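Local coordinates for prevent host death protein (Enterobacteria phage P1, PDB 3HS2) that neutralises the toxin Doc, preventing it from phosphorylating host EF-Tu, and acts as a DNA-binding repressor of transcription in a phage P1 toxin-antitoxin system, at the interface of chains A and B. Sequence-based numbering; all coordinates share one arbitrary frame. Chains: chain A/B, Prevent host death protein.

Contact 1: the interface of chains A and B. Residues chain A 25, 37-40, 44, 47; chain B 37, 39, 44, 48.
A:Val37 and A:Val39 pair antiparallel with B:Val39 and B:Val37, joining strand 36-40 of chain A to strand 33-40 of chain B through reciprocal N-H to C=O bonds, among them A:Val37 N to B:Val39 O at 2.8 Å and B:Val37 N to A:Val39 O at 2.7 Å. The angles at hydrogen, all 160° or more, show nearly straight bonds, as expected of a continuous sheet crossing the homodimer interface. Beside this seam the two copies of Phe44, from the helices 41-55, slide past each other in opposite directions. A:Phe44 CD1 lies at the rim of the B:Phe44 ring, in its plane, 3.8 Å from B:Phe44 CD1, which identifies an edge contact and not a face stack. Both rings leave the helix with CG anti to the backbone N (chi1 -178° in B:Phe44), a torsion that turns them toward the valines of the partner strand. A:Val37 CG1 sits over one face of the B:Phe44 ring, offset toward the rim and 4.0 Å from the centroid, a CH-pi contact. A:Val39 CG1 packs against B:Phe44 CE1 at 3.7 Å and also touches B:Val37 CG1, the two valine side chains lying side by side and pointing the same way. The CG1 branch of B:Val37 in turn meets CB of A:Phe44 at 3.6 Å. A:Tyr47 brings its CD2-CE2 edge to B:Phe44, with CE1 of the phenylalanine in the tyrosine plane. A:Glu25 CD lies at the CZ edge of the B:Phe44 ring, in the ring plane, with the carboxylate turned 86° from it. From there the carboxylate meets the extended chain of B:Lys48 tip to tip in a salt bridge, where the ammonium NZ lies 3.2 Å from A:Glu25 OE1 on the syn lone-pair side of that oxygen.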
# COMPACT_ATOMS: atom_id res chain seq x y z
N GLU A 25 2.65 -5.49 5.11
CA GLU A 25 2.05 -4.19 4.83
C GLU A 25 0.63 -4.19 5.37
O GLU A 25 -0.16 -5.08 5.06
CB GLU A 25 2.05 -3.91 3.32
CG GLU A 25 3.45 -3.83 2.72
CD GLU A 25 3.42 -3.80 1.21
OE1 GLU A 25 2.38 -4.17 0.62
OE2 GLU A 25 4.45 -3.42 0.60
N VAL A 37 -1.72 3.37 5.25
CA VAL A 37 -0.90 2.17 5.23
C VAL A 37 0.26 2.33 6.20
O VAL A 37 0.89 3.39 6.26
CB VAL A 37 -0.36 1.86 3.82
CG1 VAL A 37 0.61 0.69 3.87
CG2 VAL A 37 -1.50 1.57 2.86
N ILE A 38 0.53 1.29 6.98
CA ILE A 38 1.69 1.28 7.85
C ILE A 38 2.68 0.23 7.36
O ILE A 38 2.34 -0.94 7.21
CB ILE A 38 1.30 1.01 9.32
CG1 ILE A 38 2.55 0.84 10.18
CG2 ILE A 38 0.42 -0.22 9.42
CD1 ILE A 38 2.25 0.91 11.66
N VAL A 39 3.91 0.67 7.11
CA VAL A 39 4.93 -0.19 6.51
C VAL A 39 6.29 0.16 7.10
O VAL A 39 6.49 1.26 7.60
CB VAL A 39 4.95 -0.01 4.97
CG1 VAL A 39 5.20 1.44 4.60
CG2 VAL A 39 5.98 -0.92 4.32
N SER A 40 7.22 -0.79 7.06
CA SER A 40 8.55 -0.54 7.60
C SER A 40 9.16 0.67 6.91
O SER A 40 9.05 0.82 5.69
CB SER A 40 9.46 -1.76 7.43
OG SER A 40 10.30 -1.61 6.31
N PHE A 44 9.70 1.56 2.85
CA PHE A 44 9.11 2.76 2.26
C PHE A 44 10.17 3.68 1.66
O PHE A 44 9.98 4.22 0.57
CB PHE A 44 8.28 3.52 3.30
CG PHE A 44 7.50 4.67 2.73
CD1 PHE A 44 6.60 4.46 1.70
CD2 PHE A 44 7.65 5.95 3.24
CE1 PHE A 44 5.88 5.51 1.18
CE2 PHE A 44 6.93 7.00 2.72
CZ PHE A 44 6.04 6.78 1.69
N TYR A 47 11.27 2.14 -1.59
CA TYR A 47 10.28 2.29 -2.65
C TYR A 47 10.33 3.67 -3.28
O TYR A 47 10.33 3.80 -4.51
CB TYR A 47 8.86 2.02 -2.12
CG TYR A 47 8.56 0.57 -1.83
CD1 TYR A 47 9.41 -0.45 -2.24
CD2 TYR A 47 7.40 0.21 -1.16
CE1 TYR A 47 9.13 -1.77 -1.98
CE2 TYR A 47 7.10 -1.11 -0.89
CZ TYR A 47 7.97 -2.10 -1.30
OH TYR A 47 7.67 -3.42 -1.04
N VAL B 37 6.59 3.37 9.26
CA VAL B 37 6.07 4.62 8.73
C VAL B 37 4.60 4.45 8.36
O VAL B 37 4.17 3.39 7.92
CB VAL B 37 6.87 5.09 7.50
CG1 VAL B 37 6.50 4.28 6.28
CG2 VAL B 37 6.63 6.57 7.25
N VAL B 39 1.55 6.21 6.04
CA VAL B 39 1.36 7.11 4.90
C VAL B 39 0.03 6.81 4.24
O VAL B 39 -0.49 5.70 4.34
CB VAL B 39 2.51 6.94 3.88
CG1 VAL B 39 2.60 5.49 3.42
CG2 VAL B 39 2.34 7.86 2.70
N PHE B 44 1.14 5.56 -0.91
CA PHE B 44 1.92 4.32 -0.82
C PHE B 44 1.84 3.51 -2.11
O PHE B 44 2.86 3.01 -2.60
CB PHE B 44 1.46 3.47 0.36
CG PHE B 44 2.25 2.20 0.52
CD1 PHE B 44 3.57 2.25 0.91
CD2 PHE B 44 1.67 0.96 0.28
CE1 PHE B 44 4.31 1.09 1.07
CE2 PHE B 44 2.40 -0.20 0.43
CZ PHE B 44 3.72 -0.13 0.83
N LYS B 48 4.95 2.52 -4.60
CA LYS B 48 5.21 1.10 -4.79
C LYS B 48 5.14 0.73 -6.27
O LYS B 48 5.97 -0.03 -6.77
CB LYS B 48 4.20 0.26 -3.99
CG LYS B 48 4.52 -1.22 -3.96
CD LYS B 48 3.41 -1.99 -3.27
CE LYS B 48 3.80 -3.44 -3.07
NZ LYS B 48 2.66 -4.25 -2.57

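Contact 2: the interface of chains A and B. Residues chain A 17-18, 21; chain B 30, 33-34.
The guanidinium of B:Arg30 lies between A:Leu17 and B:Arg33: A:Leu17 CB is over the centre of one face, 3.5 Å above the plane, and B:Arg33 CG covers the centre of the opposite face, while at the edge of the B:Arg33 guanidinium A:Glu21 OE2 lies in plane. B:Arg33, itself in contact with chain A, thus also backs B:Arg30 from its own chain, which probably limits tilting of the B:Arg30 guanidinium. The B:Arg30 chain bends at chi2 and chi3, and its CD passes A:Leu17 CD1 at 3.5 Å as the two side chains run in opposite directions. Its NH1 donates to the amide oxygen OD1 of A:Asn18 at 2.7 Å; the bond is bent, 129° at hydrogen, and the donor is tilted from the carbonyl plane. B:Arg33 NH1 also comes near A:Asn18 OD1, but its N-H points away from that oxygen, so the proximity is not a hydrogen bond. That N-H group serves A:Glu21 instead: NH1 lies 3.1 Å from OE2 in a salt bridge that is nearly straight at hydrogen. The donor meets OE2 from above the carboxylate plane, the carboxylate and guanidinium planes being 75° apart. A:Glu21 stretches toward the arginines with CG anti to its backbone N (chi1 161°), and its OE2 is also 3.9 Å from B:Arg30 NH1, a longer salt bridge. Two arginines near one carboxylate would probably stabilise its negative charge. B:Glu34 adds a looser contact through its CG methylene, with its carboxylate turned away from A:Glu21. The site fastens helix 13-21 of one subunit to strands 26-30 and 33-40 of the other, reinforcing the homodimer.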
# COMPACT_ATOMS: atom_id res chain seq x y z
N LEU A 17 2.77 -3.54 14.75
CA LEU A 17 4.12 -3.09 14.44
C LEU A 17 5.09 -4.26 14.31
O LEU A 17 6.03 -4.21 13.51
CB LEU A 17 4.60 -2.08 15.49
CG LEU A 17 3.93 -0.71 15.41
CD1 LEU A 17 4.41 0.19 16.52
CD2 LEU A 17 4.20 -0.09 14.06
N ASN A 18 4.86 -5.31 15.08
CA ASN A 18 5.63 -6.54 14.94
C ASN A 18 5.41 -7.12 13.54
O ASN A 18 6.37 -7.41 12.82
CB ASN A 18 5.26 -7.55 16.02
CG ASN A 18 5.73 -7.13 17.40
OD1 ASN A 18 6.67 -6.35 17.54
ND2 ASN A 18 5.09 -7.66 18.43
N GLU A 21 7.17 -4.98 10.92
CA GLU A 21 8.61 -5.15 10.96
C GLU A 21 9.04 -6.43 10.25
O GLU A 21 10.13 -6.51 9.69
CB GLU A 21 9.13 -5.15 12.40
CG GLU A 21 10.51 -5.78 12.55
CD GLU A 21 11.12 -5.55 13.92
OE1 GLU A 21 11.94 -6.39 14.35
OE2 GLU A 21 10.78 -4.54 14.57
N ARG B 30 10.35 2.76 17.82
CA ARG B 30 10.11 1.77 18.85
C ARG B 30 11.44 1.34 19.45
O ARG B 30 12.34 0.90 18.74
CB ARG B 30 9.38 0.57 18.25
CG ARG B 30 8.40 -0.10 19.20
CD ARG B 30 7.20 -0.66 18.46
NE ARG B 30 7.30 -2.10 18.18
CZ ARG B 30 7.72 -2.62 17.03
NH1 ARG B 30 7.76 -3.93 16.88
NH2 ARG B 30 8.10 -1.83 16.03
N ARG B 33 13.68 -1.58 18.22
CA ARG B 33 13.00 -2.11 17.03
C ARG B 33 13.20 -1.21 15.82
O ARG B 33 13.55 -0.04 15.95
CB ARG B 33 11.50 -2.25 17.30
CG ARG B 33 11.15 -3.28 18.35
CD ARG B 33 11.57 -4.67 17.92
NE ARG B 33 10.83 -5.69 18.64
CZ ARG B 33 9.84 -6.40 18.12
NH1 ARG B 33 9.47 -6.20 16.85
NH2 ARG B 33 9.21 -7.31 18.85
N GLU B 34 12.97 -1.77 14.64
CA GLU B 34 13.03 -1.01 13.40
C GLU B 34 11.85 -0.06 13.34
O GLU B 34 10.74 -0.42 13.70
CB GLU B 34 13.00 -1.95 12.20
CG GLU B 34 13.96 -3.13 12.31
CD GLU B 34 15.42 -2.70 12.30
OE1 GLU B 34 15.73 -1.66 11.68
OE2 GLU B 34 16.25 -3.41 12.91

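The C-alpha centres of contact 1 and contact 2 lie about 13 Å apart within one two-fold symmetric interface, so each has a twin with the chains exchanged. They share no residue, but strand 33-40 of chain B runs through both: B:Arg33 and B:Glu34 at its start belong to contact 2, B:Val37 and B:Val39 further along to contact 1. This strand links the largely apolar contact 1 to the polar contact 2, while the other elements differ. Together they are consistent with one extended interface of the known homodimer of this DNA-binding antitoxin.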